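Local coordinates for protein catecholate siderophore receptor Fiu (Escherichia coli, PDB 6BPM) that imports iron bound to catecholate siderophores across the outer membrane, drawing its energy from TonB, and serves as receptor for microcins M, H47 and E492, at residues 64-69 and 600-605; 289-294 and 346-351; 407-412 and 439-444; 640-645 and 678-683. All coordinates share one frame; numbering follows the deposited sequence.

Contact 1. Residues 64-69 and 600-605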
loop_
_atom_site.group_PDB
_atom_site.type_symbol
_atom_site.label_atom_id
_atom_site.label_comp_id
_atom_site.label_asym_id
_atom_site.label_seq_id
_atom_site.Cartn_x
_atom_site.Cartn_y
_atom_site.Cartn_z
ATOM N N ASN A 64 -10.512 -1.094 5.859
ATOM C CA ASN A 64 -11.780 -0.385 5.790
ATOM C C ASN A 64 -12.193 -0.061 4.352
ATOM O O ASN A 64 -13.230 0.577 4.155
ATOM C CB ASN A 64 -11.706 0.872 6.669
ATOM C CG ASN A 64 -11.753 0.534 8.167
ATOM O OD1 ASN A 64 -12.826 0.251 8.702
ATOM N ND2 ASN A 64 -10.584 0.540 8.843
ATOM N N VAL A 65 -11.418 -0.500 3.361
ATOM C CA VAL A 65 -11.698 -0.335 1.939
ATOM C C VAL A 65 -11.768 -1.719 1.299
ATOM O O VAL A 65 -10.773 -2.446 1.297
ATOM C CB VAL A 65 -10.631 0.522 1.239
ATOM C CG1 VAL A 65 -10.870 0.555 -0.253
ATOM C CG2 VAL A 65 -10.653 1.935 1.801
ATOM N N PRO A 66 -12.884 -2.107 0.686
ATOM C CA PRO A 66 -13.039 -3.503 0.246
ATOM C C PRO A 66 -12.060 -3.887 -0.856
ATOM O O PRO A 66 -11.680 -3.072 -1.702
ATOM C CB PRO A 66 -14.495 -3.556 -0.258
ATOM C CG PRO A 66 -14.810 -2.160 -0.669
ATOM C CD PRO A 66 -14.005 -1.253 0.252
ATOM N N GLY A 67 -11.624 -5.148 -0.822
ATOM C CA GLY A 67 -10.755 -5.668 -1.870
ATOM C C GLY A 67 -9.378 -5.042 -1.955
ATOM O O GLY A 67 -8.767 -5.083 -3.027
ATOM N N VAL A 68 -8.865 -4.480 -0.856
ATOM C CA VAL A 68 -7.550 -3.835 -0.790
ATOM C C VAL A 68 -6.722 -4.532 0.286
ATOM O O VAL A 68 -7.091 -4.499 1.468
ATOM C CB VAL A 68 -7.659 -2.328 -0.483
ATOM C CG1 VAL A 68 -6.251 -1.701 -0.280
ATOM C CG2 VAL A 68 -8.402 -1.598 -1.621
ATOM N N GLY A 69 -5.613 -5.154 -0.116
ATOM C CA GLY A 69 -4.773 -5.866 0.836
ATOM C C GLY A 69 -3.510 -6.425 0.198
ATOM O O GLY A 69 -3.273 -6.299 -1.016
ATOM N N GLY A 600 -17.959 -1.029 2.814
ATOM C CA GLY A 600 -18.027 -0.983 1.371
ATOM C C GLY A 600 -18.127 -2.370 0.793
ATOM O O GLY A 600 -17.837 -3.361 1.460
ATOM N N TYR A 601 -18.584 -2.420 -0.450
ATOM C CA TYR A 601 -18.683 -3.643 -1.221
ATOM C C TYR A 601 -18.208 -3.320 -2.621
ATOM O O TYR A 601 -18.438 -2.217 -3.117
ATOM C CB TYR A 601 -20.106 -4.205 -1.255
ATOM C CG TYR A 601 -20.246 -5.344 -2.224
ATOM C CD1 TYR A 601 -19.687 -6.591 -1.941
ATOM C CD2 TYR A 601 -20.908 -5.178 -3.438
ATOM C CE1 TYR A 601 -19.792 -7.655 -2.842
ATOM C CE2 TYR A 601 -21.022 -6.233 -4.346
ATOM C CZ TYR A 601 -20.462 -7.470 -4.038
ATOM O OH TYR A 601 -20.567 -8.507 -4.931
ATOM N N THR A 602 -17.477 -4.242 -3.225
ATOM C CA THR A 602 -16.989 -4.028 -4.573
ATOM C C THR A 602 -17.101 -5.323 -5.359
ATOM O O THR A 602 -17.071 -6.420 -4.800
ATOM C CB THR A 602 -15.551 -3.531 -4.601
ATOM O OG1 THR A 602 -15.177 -3.255 -5.960
ATOM C CG2 THR A 602 -14.611 -4.570 -3.993
ATOM N N GLN A 603 -17.298 -5.165 -6.658
ATOM C CA GLN A 603 -17.224 -6.252 -7.616
ATOM C C GLN A 603 -16.374 -5.746 -8.771
ATOM O O GLN A 603 -16.742 -4.777 -9.446
ATOM C CB GLN A 603 -18.614 -6.687 -8.083
ATOM C CG GLN A 603 -18.579 -7.777 -9.145
ATOM C CD GLN A 603 -19.963 -8.116 -9.675
ATOM O OE1 GLN A 603 -20.871 -8.486 -8.919
ATOM N NE2 GLN A 603 -20.142 -7.957 -10.980
ATOM N N GLN A 604 -15.224 -6.368 -8.975
ATOM C CA GLN A 604 -14.256 -5.917 -9.959
ATOM C C GLN A 604 -13.802 -7.126 -10.756
ATOM O O GLN A 604 -13.253 -8.076 -10.191
ATOM C CB GLN A 604 -13.075 -5.244 -9.267
ATOM C CG GLN A 604 -12.678 -5.992 -8.019
ATOM C CD GLN A 604 -11.456 -5.419 -7.370
ATOM O OE1 GLN A 604 -11.142 -4.240 -7.530
ATOM N NE2 GLN A 604 -10.745 -6.251 -6.636
ATOM N N LYS A 605 -13.992 -7.066 -12.062
ATOM C CA LYS A 605 -13.655 -8.145 -12.963
ATOM C C LYS A 605 -12.379 -7.675 -13.630
ATOM O O LYS A 605 -12.413 -6.800 -14.500
ATOM C CB LYS A 605 -14.765 -8.374 -13.973
ATOM C CG LYS A 605 -14.622 -9.567 -14.897
ATOM C CD LYS A 605 -14.968 -10.859 -14.180
ATOM C CE LYS A 605 -15.123 -12.010 -15.175
ATOM N NZ LYS A 605 -15.587 -13.263 -14.521
HETATM O O HOH W 1 -9.640 -3.001 -5.000
#
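Pro-66 rests on the backbone of Gly-600 and Tyr-601, its ring laid along the peptide that joins them. From CB outward each ring carbon has its own neighbour: Pro-66 CB lies 3.9 Å from Thr-602 CG2 and close to the carbonyl oxygen of Gly-600, Pro-66 CG comes to 3.6 Å from Gly-600 C and next nearest to the amide nitrogen of Tyr-601, and CD turns back toward Gly-600 CA. Gly-600 has no side chain to hold the ring off, which lets it settle on the strand. On Thr-602 the methyl does the touching, while OG1, anti to the backbone N (chi1 -176°), is turned to Glu-584 on the adjoining strand 572-588. Gly-67 follows with positive phi inside a type II turn from Val-65 to Val-68. Its carbonyl oxygen is joined to Gln-604 through one water, which donates to Gly-67 O at 3.0 Å and to Gln-604 OE1 at 3.2 Å. The amide NE2 of Gln-604 binds Pro-626 O, so both ends of this buried amide have partners. Pro-66 O also accepts from Lys-121 NZ of plug strand 114-121. A loop of the plug is thus seated on the inner wall of the barrel through apolar contact and a water bridge, the plug-in-barrel arrangement of TonB-dependent receptors.

Contact 2. Residues 289-294 and 346-351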
loop_
_atom_site.group_PDB
_atom_site.type_symbol
_atom_site.label_atom_id
_atom_site.label_comp_id
_atom_site.label_asym_id
_atom_site.label_seq_id
_atom_site.Cartn_x
_atom_site.Cartn_y
_atom_site.Cartn_z
ATOM N N THR A 289 -7.916 33.365 -1.952
ATOM C CA THR A 289 -6.753 32.971 -2.727
ATOM C C THR A 289 -5.597 32.688 -1.779
ATOM O O THR A 289 -5.266 33.527 -0.938
ATOM C CB THR A 289 -6.389 34.077 -3.722
ATOM O OG1 THR A 289 -7.546 34.404 -4.504
ATOM C CG2 THR A 289 -5.266 33.640 -4.641
ATOM N N THR A 290 -4.987 31.515 -1.930
ATOM C CA THR A 290 -3.885 31.081 -1.086
ATOM C C THR A 290 -2.797 30.437 -1.930
ATOM O O THR A 290 -3.089 29.647 -2.830
ATOM C CB THR A 290 -4.381 30.093 -0.024
ATOM O OG1 THR A 290 -5.256 30.782 0.884
ATOM C CG2 THR A 290 -3.208 29.464 0.741
ATOM N N ILE A 291 -1.541 30.761 -1.621
ATOM C CA ILE A 291 -0.371 30.140 -2.233
ATOM C C ILE A 291 0.303 29.295 -1.160
ATOM O O ILE A 291 0.354 29.688 0.012
ATOM C CB ILE A 291 0.616 31.175 -2.810
ATOM C CG1 ILE A 291 -0.120 32.437 -3.220
ATOM C CG2 ILE A 291 1.255 30.680 -4.075
ATOM C CD1 ILE A 291 0.794 33.622 -3.392
ATOM N N ARG A 292 0.781 28.113 -1.553
ATOM C CA ARG A 292 1.491 27.205 -0.666
ATOM C C ARG A 292 2.787 26.759 -1.322
ATOM O O ARG A 292 2.865 26.586 -2.541
ATOM C CB ARG A 292 0.682 25.969 -0.323
ATOM C CG ARG A 292 -0.643 26.237 0.313
ATOM C CD ARG A 292 -1.554 25.033 0.152
ATOM N NE ARG A 292 -2.868 25.260 0.746
ATOM C CZ ARG A 292 -3.873 25.859 0.119
ATOM N NH1 ARG A 292 -3.713 26.302 -1.124
ATOM N NH2 ARG A 292 -5.035 26.020 0.736
ATOM N N ASN A 293 3.812 26.558 -0.501
ATOM C CA ASN A 293 5.051 25.977 -0.989
ATOM C C ASN A 293 5.521 24.938 0.008
ATOM O O ASN A 293 5.777 25.264 1.173
ATOM C CB ASN A 293 6.130 27.028 -1.206
ATOM C CG ASN A 293 7.395 26.412 -1.716
ATOM O OD1 ASN A 293 7.665 26.412 -2.917
ATOM N ND2 ASN A 293 8.162 25.829 -0.806
ATOM N N THR A 294 5.651 23.695 -0.451
ATOM C CA THR A 294 6.065 22.604 0.416
ATOM C C THR A 294 7.394 22.064 -0.078
ATOM O O THR A 294 7.622 21.952 -1.284
ATOM C CB THR A 294 5.028 21.482 0.464
ATOM O OG1 THR A 294 3.735 22.034 0.758
ATOM C CG2 THR A 294 5.393 20.495 1.563
ATOM N N THR A 346 4.697 23.999 -5.190
ATOM C CA THR A 346 3.933 25.244 -5.052
ATOM C C THR A 346 2.488 25.021 -5.512
ATOM O O THR A 346 2.253 24.536 -6.626
ATOM C CB THR A 346 4.535 26.359 -5.905
ATOM O OG1 THR A 346 5.923 26.535 -5.586
ATOM C CG2 THR A 346 3.803 27.662 -5.645
ATOM N N ASN A 347 1.524 25.373 -4.659
ATOM C CA ASN A 347 0.103 25.251 -4.975
ATOM C C ASN A 347 -0.614 26.587 -4.821
ATOM O O ASN A 347 -0.415 27.301 -3.838
ATOM C CB ASN A 347 -0.576 24.219 -4.085
ATOM C CG ASN A 347 -2.063 24.157 -4.321
ATOM O OD1 ASN A 347 -2.849 24.609 -3.487
ATOM N ND2 ASN A 347 -2.466 23.607 -5.471
ATOM N N LEU A 348 -1.465 26.915 -5.788
ATOM C CA LEU A 348 -2.304 28.107 -5.735
ATOM C C LEU A 348 -3.767 27.703 -5.892
ATOM O O LEU A 348 -4.143 27.087 -6.897
ATOM C CB LEU A 348 -1.911 29.104 -6.820
ATOM C CG LEU A 348 -2.955 30.171 -7.101
ATOM C CD1 LEU A 348 -3.154 30.986 -5.848
ATOM C CD2 LEU A 348 -2.486 31.054 -8.229
ATOM N N THR A 349 -4.582 28.019 -4.890
ATOM C CA THR A 349 -6.024 27.852 -4.971
ATOM C C THR A 349 -6.684 29.221 -4.931
ATOM O O THR A 349 -6.265 30.106 -4.176
ATOM C CB THR A 349 -6.563 26.978 -3.838
ATOM O OG1 THR A 349 -6.242 27.568 -2.571
ATOM C CG2 THR A 349 -5.933 25.617 -3.902
ATOM N N SER A 350 -7.710 29.393 -5.755
ATOM C CA SER A 350 -8.449 30.639 -5.783
ATOM C C SER A 350 -9.878 30.334 -6.186
ATOM O O SER A 350 -10.125 29.413 -6.961
ATOM C CB SER A 350 -7.843 31.650 -6.757
ATOM O OG SER A 350 -8.594 32.866 -6.723
ATOM N N THR A 351 -10.817 31.105 -5.639
ATOM C CA THR A 351 -12.222 31.021 -6.007
ATOM C C THR A 351 -12.662 32.381 -6.537
ATOM O O THR A 351 -12.407 33.400 -5.898
ATOM C CB THR A 351 -13.062 30.608 -4.796
ATOM O OG1 THR A 351 -14.438 30.554 -5.169
ATOM C CG2 THR A 351 -12.924 31.629 -3.692
#
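Arg-292 N donates to Asn-347 O at 2.7 Å, the shortest polar bond between the two strands, and Asn-347 N returns a bond to Arg-292 O. A second pair of backbone bonds ties Thr-290 to Thr-349. From the same backbone the guanidinium of Arg-292 reaches over to strand 346-351, where NH1 donates a nearly straight bond (174°) to Thr-349 OG1 at 3.2 Å, with the hydroxyl in the guanidinium plane. CG of Arg-292 stands anti to the carbonyl carbon (chi1 -57°) and the chain runs extended from there to NE. Asn-347 lies alongside and points the same way, its OD1 3.0 Å from Arg-292 NH1, with amide and guanidinium planes 50° apart. ND2 of Asn-347 donates to Tyr-416 OH and Ser-362 OG. Thr-290 lays its CG2 over the centre of one guanidinium face, and a long, weak ion pair runs from NE to Glu-282. This polar row is on one face of the sheet, where Pro-29 also touches Arg-292 and Asn-347.

On the other face Thr-289 CG2 packs 3.6 Å from Leu-348 CD1, and Ile-291 CG1 sits more loosely against the same methyl. Hydroxyls flank this apolar patch: Thr-289 OG1 and Ser-350 OG share a bond of 2.9 Å, and Thr-346 OG1 gives a weak one of 3.2 Å to Asn-293 OD1. Asn-293 ND2 is turned to Asn-344. Alternating faces and paired bonds between neighbouring antiparallel strands are the build of a transmembrane beta-barrel wall.

Contact 3. Residues 407-412 and 439-444. With POG ((20S)-2,5,8,11,14,17-hexamethyl-3,6,9,12,15,18-hexaoxahenicosane-1,20-diol), chain E.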
loop_
_atom_site.group_PDB
_atom_site.type_symbol
_atom_site.label_atom_id
_atom_site.label_comp_id
_atom_site.label_asym_id
_atom_site.label_seq_id
_atom_site.Cartn_x
_atom_site.Cartn_y
_atom_site.Cartn_z
ATOM N N ASN A 407 21.656 1.651 -9.581
ATOM C CA ASN A 407 21.376 3.043 -9.270
ATOM C C ASN A 407 20.294 3.560 -10.204
ATOM O O ASN A 407 20.456 3.517 -11.431
ATOM C CB ASN A 407 22.624 3.903 -9.412
ATOM C CG ASN A 407 23.754 3.422 -8.550
ATOM O OD1 ASN A 407 23.707 3.506 -7.330
ATOM N ND2 ASN A 407 24.822 2.992 -9.191
ATOM N N GLY A 408 19.203 4.040 -9.627
ATOM C CA GLY A 408 18.136 4.670 -10.387
ATOM C C GLY A 408 17.957 6.109 -9.942
ATOM O O GLY A 408 18.027 6.419 -8.746
ATOM N N GLN A 409 17.685 6.979 -10.902
ATOM C CA GLN A 409 17.356 8.350 -10.562
ATOM C C GLN A 409 16.325 8.872 -11.552
ATOM O O GLN A 409 16.462 8.676 -12.766
ATOM C CB GLN A 409 18.611 9.226 -10.562
ATOM C CG GLN A 409 18.301 10.713 -10.373
ATOM C CD GLN A 409 19.542 11.532 -10.186
ATOM O OE1 GLN A 409 20.168 11.469 -9.136
ATOM N NE2 GLN A 409 19.923 12.294 -11.207
ATOM N N THR A 410 15.290 9.518 -11.026
ATOM C CA THR A 410 14.254 10.141 -11.845
ATOM C C THR A 410 14.090 11.585 -11.390
ATOM O O THR A 410 13.902 11.846 -10.198
ATOM C CB THR A 410 12.918 9.369 -11.749
ATOM O OG1 THR A 410 13.035 8.085 -12.407
ATOM C CG2 THR A 410 11.778 10.178 -12.376
ATOM N N ASP A 411 14.220 12.517 -12.322
ATOM C CA ASP A 411 13.961 13.931 -12.084
ATOM C C ASP A 411 12.678 14.354 -12.787
ATOM O O ASP A 411 12.497 14.067 -13.977
ATOM C CB ASP A 411 15.138 14.779 -12.557
ATOM C CG ASP A 411 16.340 14.638 -11.657
ATOM O OD1 ASP A 411 16.169 14.235 -10.484
ATOM O OD2 ASP A 411 17.457 14.910 -12.126
ATOM N N THR A 412 11.792 15.033 -12.054
ATOM C CA THR A 412 10.468 15.414 -12.555
ATOM C C THR A 412 10.219 16.916 -12.426
ATOM O O THR A 412 10.485 17.506 -11.375
ATOM C CB THR A 412 9.350 14.667 -11.809
ATOM O OG1 THR A 412 9.674 13.272 -11.686
ATOM C CG2 THR A 412 8.016 14.835 -12.528
ATOM N N HIS A 439 13.255 12.864 -16.542
ATOM C CA HIS A 439 14.451 12.192 -17.027
ATOM C C HIS A 439 14.748 11.090 -16.032
ATOM O O HIS A 439 14.750 11.344 -14.823
ATOM C CB HIS A 439 15.626 13.142 -17.145
ATOM C CG HIS A 439 16.861 12.502 -17.693
ATOM N ND1 HIS A 439 16.894 11.876 -18.920
ATOM C CD2 HIS A 439 18.110 12.395 -17.183
ATOM C CE1 HIS A 439 18.111 11.418 -19.146
ATOM N NE2 HIS A 439 18.866 11.714 -18.104
ATOM N N THR A 440 14.927 9.864 -16.526
ATOM C CA THR A 440 15.257 8.722 -15.681
ATOM C C THR A 440 16.611 8.157 -16.085
ATOM O O THR A 440 16.917 8.055 -17.277
ATOM C CB THR A 440 14.190 7.618 -15.765
ATOM O OG1 THR A 440 12.944 8.131 -15.294
ATOM C CG2 THR A 440 14.571 6.452 -14.868
ATOM N N GLU A 441 17.427 7.812 -15.087
ATOM C CA GLU A 441 18.732 7.191 -15.300
ATOM C C GLU A 441 18.814 5.919 -14.476
ATOM O O GLU A 441 18.447 5.917 -13.293
ATOM C CB GLU A 441 19.870 8.099 -14.910
ATOM C CG GLU A 441 20.008 9.337 -15.732
ATOM C CD GLU A 441 21.234 10.118 -15.349
ATOM O OE1 GLU A 441 21.400 10.393 -14.146
ATOM O OE2 GLU A 441 22.030 10.450 -16.244
ATOM N N TYR A 442 19.313 4.843 -15.097
ATOM C CA TYR A 442 19.423 3.556 -14.424
ATOM C C TYR A 442 20.666 2.813 -14.876
ATOM O O TYR A 442 20.965 2.738 -16.069
ATOM C CB TYR A 442 18.218 2.666 -14.700
ATOM C CG TYR A 442 18.196 1.375 -13.895
ATOM C CD1 TYR A 442 17.895 1.393 -12.539
ATOM C CD2 TYR A 442 18.453 0.140 -14.494
ATOM C CE1 TYR A 442 17.845 0.230 -11.794
ATOM C CE2 TYR A 442 18.407 -1.045 -13.748
ATOM C CZ TYR A 442 18.098 -0.982 -12.398
ATOM O OH TYR A 442 18.038 -2.104 -11.615
ATOM N N ASP A 443 21.372 2.247 -13.913
ATOM C CA ASP A 443 22.474 1.348 -14.203
ATOM C C ASP A 443 22.468 0.256 -13.150
ATOM O O ASP A 443 22.056 0.478 -12.008
ATOM C CB ASP A 443 23.838 2.069 -14.252
ATOM C CG ASP A 443 24.243 2.683 -12.918
ATOM O OD1 ASP A 443 24.397 1.933 -11.931
ATOM O OD2 ASP A 443 24.452 3.912 -12.863
ATOM N N SER A 444 22.891 -0.936 -13.554
ATOM C CA SER A 444 22.944 -2.074 -12.654
ATOM C C SER A 444 24.223 -2.844 -12.947
ATOM O O SER A 444 24.774 -2.777 -14.048
ATOM C CB SER A 444 21.711 -2.977 -12.813
ATOM O OG SER A 444 21.697 -4.012 -11.840
HETATM O OH POG E . 13.110 13.664 -25.168
HETATM C C2 POG E . 12.018 14.452 -24.774
HETATM C C1 POG E . 11.352 15.094 -25.993
HETATM C C3 POG E . 12.504 15.542 -23.819
HETATM O O2 POG E . 11.997 15.276 -22.542
HETATM C C5 POG E . 12.119 16.330 -21.635
HETATM O O1 POG E . 13.581 20.020 -4.354
HETATM C C4 POG E . 13.661 19.238 -5.514
HETATM C C6 POG E . 14.699 19.833 -6.462
HETATM O O3 POG E . 14.892 18.959 -7.543
HETATM C C7 POG E . 16.013 19.214 -8.351
HETATM C C8 POG E . 15.684 19.213 -9.850
HETATM O O4 POG E . 14.647 18.313 -10.187
HETATM C C9 POG E . 14.436 17.979 -11.541
HETATM C C10 POG E . 13.791 19.087 -12.392
HETATM O O5 POG E . 13.320 18.442 -13.558
HETATM C C11 POG E . 13.420 18.960 -14.861
HETATM C C12 POG E . 14.351 18.079 -15.691
HETATM O O6 POG E . 13.635 16.946 -16.066
HETATM C C13 POG E . 13.999 16.460 -17.320
HETATM C C14 POG E . 13.001 16.967 -18.363
HETATM O O7 POG E . 13.219 16.244 -19.545
HETATM C C15 POG E . 12.093 15.763 -20.221
HETATM C C16 POG E . 10.952 17.296 -21.805
HETATM C C17 POG E . 13.187 18.466 -18.625
HETATM C C18 POG E . 15.613 17.617 -14.950
HETATM C C19 POG E . 14.781 20.219 -12.680
HETATM C C20 POG E . 17.008 18.947 -10.590
HETATM C C21 POG E . 16.006 20.053 -5.694
#
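Asn-407, Gln-409 and Asp-411 pair with Asp-443, Glu-441 and His-439 by backbone hydrogen bonds, two at each antiparallel pair. Those at Gln-409 and Glu-441 are both 2.7 Å between N of one residue and O of the other. In the non-hydrogen-bonded pairs between them, CA-H...O contacts accompany the close approach of the strands, as from Tyr-442 CA to Asn-407 O at 3.2 Å.

Side-chain hydrogen bonds form on both faces. Asn-407 ND2 donates to the syn lone pair of Asp-443 OD1 at 3.0 Å; the amide and carboxylate planes stand 76° apart, and the acceptor is tilted out of the amide plane. Asp-443 meets the amide because its CG lies between the backbone N and the carbonyl carbon (chi1 64°). On the other face Thr-410 OG1 and Thr-440 OG1 share a bond of 2.9 Å.

A looser approach, on the face of Asn-407 and Asp-443, is that of Gln-409 and Glu-441, which run side by side with planes 29° apart and 3.8 Å between Gln-409 NE2 and Glu-441 OE1.

Of the apolar contacts, Gly-408 CA lies at the ring edge of Tyr-442, 3.9 Å from Tyr-442 CD1. The polyether POG crosses the face of Asp-411 and His-439, its C9 3.4 Å from Asp-411 CB and its C13 near His-439 CB.

On neighbouring strands, Arg-369 forms a salt bridge with the Asp-411 carboxylate and Ser-476 bonds to His-439 ND1. The methyl-branched polyether thus meets carbon of both residues, while that carboxylate and ND1 are engaged within the barrel wall.

Contact 4. Residues 640-645 and 678-683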
loop_
_atom_site.group_PDB
_atom_site.type_symbol
_atom_site.label_atom_id
_atom_site.label_comp_id
_atom_site.label_asym_id
_atom_site.label_seq_id
_atom_site.Cartn_x
_atom_site.Cartn_y
_atom_site.Cartn_z
ATOM N N ASP A 640 -23.728 5.475 28.423
ATOM C CA ASP A 640 -22.777 6.576 28.525
ATOM C C ASP A 640 -21.356 6.070 28.743
ATOM O O ASP A 640 -20.396 6.689 28.273
ATOM C CB ASP A 640 -23.165 7.516 29.670
ATOM C CG ASP A 640 -24.335 8.428 29.330
ATOM O OD1 ASP A 640 -25.076 8.147 28.369
ATOM O OD2 ASP A 640 -24.504 9.448 30.035
ATOM N N ASP A 641 -21.204 4.929 29.405
ATOM C CA ASP A 641 -19.889 4.372 29.666
ATOM C C ASP A 641 -19.510 3.253 28.711
ATOM O O ASP A 641 -18.335 3.145 28.348
ATOM C CB ASP A 641 -19.809 3.830 31.099
ATOM C CG ASP A 641 -20.038 4.898 32.149
ATOM O OD1 ASP A 641 -19.922 6.097 31.817
ATOM O OD2 ASP A 641 -20.312 4.532 33.313
ATOM N N ILE A 642 -20.462 2.432 28.270
ATOM C CA ILE A 642 -20.154 1.215 27.530
ATOM C C ILE A 642 -20.482 1.431 26.060
ATOM O O ILE A 642 -21.585 1.874 25.718
ATOM C CB ILE A 642 -20.900 -0.005 28.098
ATOM C CG1 ILE A 642 -20.457 -0.266 29.544
ATOM C CG2 ILE A 642 -20.622 -1.239 27.231
ATOM C CD1 ILE A 642 -21.257 -1.345 30.274
ATOM N N SER A 643 -19.518 1.124 25.199
ATOM C CA SER A 643 -19.683 1.084 23.756
ATOM C C SER A 643 -19.309 -0.297 23.223
ATOM O O SER A 643 -18.564 -1.053 23.845
ATOM C CB SER A 643 -18.835 2.163 23.082
ATOM O OG SER A 643 -17.471 1.951 23.349
ATOM N N VAL A 644 -19.849 -0.620 22.059
ATOM C CA VAL A 644 -19.706 -1.931 21.443
ATOM C C VAL A 644 -19.446 -1.743 19.960
ATOM O O VAL A 644 -20.091 -0.915 19.311
ATOM C CB VAL A 644 -20.970 -2.787 21.666
ATOM C CG1 VAL A 644 -21.059 -3.866 20.630
ATOM C CG2 VAL A 644 -20.939 -3.407 23.051
ATOM N N GLY A 645 -18.511 -2.512 19.420
ATOM C CA GLY A 645 -18.197 -2.445 18.009
ATOM C C GLY A 645 -18.113 -3.838 17.427
ATOM O O GLY A 645 -17.862 -4.811 18.132
ATOM N N LEU A 678 -14.870 -3.599 22.530
ATOM C CA LEU A 678 -15.565 -3.148 23.730
ATOM C C LEU A 678 -14.858 -1.919 24.266
ATOM O O LEU A 678 -13.626 -1.879 24.313
ATOM C CB LEU A 678 -15.609 -4.217 24.818
ATOM C CG LEU A 678 -16.855 -5.071 24.932
ATOM C CD1 LEU A 678 -16.671 -6.072 26.054
ATOM C CD2 LEU A 678 -18.017 -4.158 25.241
ATOM N N GLY A 679 -15.635 -0.921 24.649
ATOM C CA GLY A 679 -15.085 0.313 25.189
ATOM C C GLY A 679 -15.756 0.670 26.496
ATOM O O GLY A 679 -16.975 0.530 26.639
ATOM N N TYR A 680 -14.940 1.082 27.474
ATOM C CA TYR A 680 -15.445 1.487 28.782
ATOM C C TYR A 680 -14.820 2.807 29.220
ATOM O O TYR A 680 -13.601 2.888 29.399
ATOM C CB TYR A 680 -15.193 0.387 29.808
ATOM C CG TYR A 680 -15.816 0.692 31.130
ATOM C CD1 TYR A 680 -17.163 0.455 31.339
ATOM C CD2 TYR A 680 -15.066 1.184 32.179
ATOM C CE1 TYR A 680 -17.757 0.729 32.543
ATOM C CE2 TYR A 680 -15.657 1.459 33.398
ATOM C CZ TYR A 680 -17.006 1.228 33.569
ATOM O OH TYR A 680 -17.610 1.494 34.771
ATOM N N ARG A 681 -15.651 3.831 29.434
ATOM C CA ARG A 681 -15.182 5.147 29.873
ATOM C C ARG A 681 -15.210 5.205 31.398
ATOM O O ARG A 681 -16.282 5.111 32.001
ATOM C CB ARG A 681 -16.063 6.254 29.293
ATOM C CG ARG A 681 -15.610 7.673 29.581
ATOM C CD ARG A 681 -16.689 8.680 29.212
ATOM N NE ARG A 681 -16.230 10.073 29.239
ATOM C CZ ARG A 681 -16.255 10.885 30.294
ATOM N NH1 ARG A 681 -16.721 10.466 31.461
ATOM N NH2 ARG A 681 -15.804 12.127 30.174
ATOM N N VAL A 682 -14.036 5.345 32.022
ATOM C CA VAL A 682 -13.979 5.465 33.479
ATOM C C VAL A 682 -14.275 6.896 33.909
ATOM O O VAL A 682 -15.080 7.139 34.814
ATOM C CB VAL A 682 -12.617 4.993 34.014
ATOM C CG1 VAL A 682 -12.598 5.129 35.529
ATOM C CG2 VAL A 682 -12.332 3.559 33.591
ATOM N N ASN A 683 -13.590 7.853 33.295
ATOM C CA ASN A 683 -13.794 9.276 33.511
ATOM C C ASN A 683 -13.205 9.987 32.299
ATOM O O ASN A 683 -12.758 9.339 31.345
ATOM C CB ASN A 683 -13.175 9.763 34.830
ATOM C CG ASN A 683 -11.694 9.503 34.908
ATOM O OD1 ASN A 683 -10.924 9.944 34.047
ATOM N ND2 ASN A 683 -11.272 8.820 35.966
#
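Leu-678 and Val-644 lie side by side and point the same way, with Leu-678 CD2 3.7 Å from Val-644 CG2, at the apolar centre of a beta hairpin in the barrel wall. Leu-678 CD2 also comes to 3.4 Å from Ser-643 O and more distantly meets Ile-642 CG2. Next along this face is Tyr-680, whose ring receives Ile-642 CG1 at its edge, in the ring plane, 3.8 Å from Tyr-680 CD1. The ring is carried there by a chi1 of -174°, with CG opposite the backbone N. Its CE1 also approaches Asp-641 CB. These apolar groups are on the surface of the barrel, and a bound octyl glucoside lies about 8 Å from the side chain of Leu-678.

Between the strands, Ser-643 and Gly-679 make the hydrogen-bonded pair, with Ser-643 N to Gly-679 O and Gly-679 N to Ser-643 O both at 3.0 Å. The second bond is less regular, its donor standing 41° out of the carbonyl plane. The absence of a side chain at Gly-679 leaves room for the hydroxyl of Ser-643 beside its CA.

At the open end of the hairpin the partners become polar. Arg-681 N donates to Asp-641 O, prolonging the backbone pairing past the start of strand 642-655, while Thr-639 OG1 accepts from the amides of both Asp-641 and Ile-642. The side chain of Arg-681 runs extended away from the contact, and its charge stays apart from that of Asp-641, with Arg-681 NH1 5.4 Å from Asp-641 OD1.

Overall arrangement
All four contacts reach the 22-stranded antiparallel barrel, but contact 1 alone brings in the plug. Its 530-residue span encloses contact 2 and then contact 3, while contact 4 comes later in the chain. Contacts 2, 3 and 4 each join neighbouring strands of the wall: 289-310 with 327-354, 404-422 with 427-447, and 642-655 with 667-681. The centre of contact 1 is 30 to 34 Å from the others. Contacts 3 and 4, on opposite sides of the chain's centre, have centres 53 Å apart; contacts 2 and 3 approach to about 11 Å between nearest atoms. Local pairing thus builds the wall, and a long-range contact seats the plug inside it.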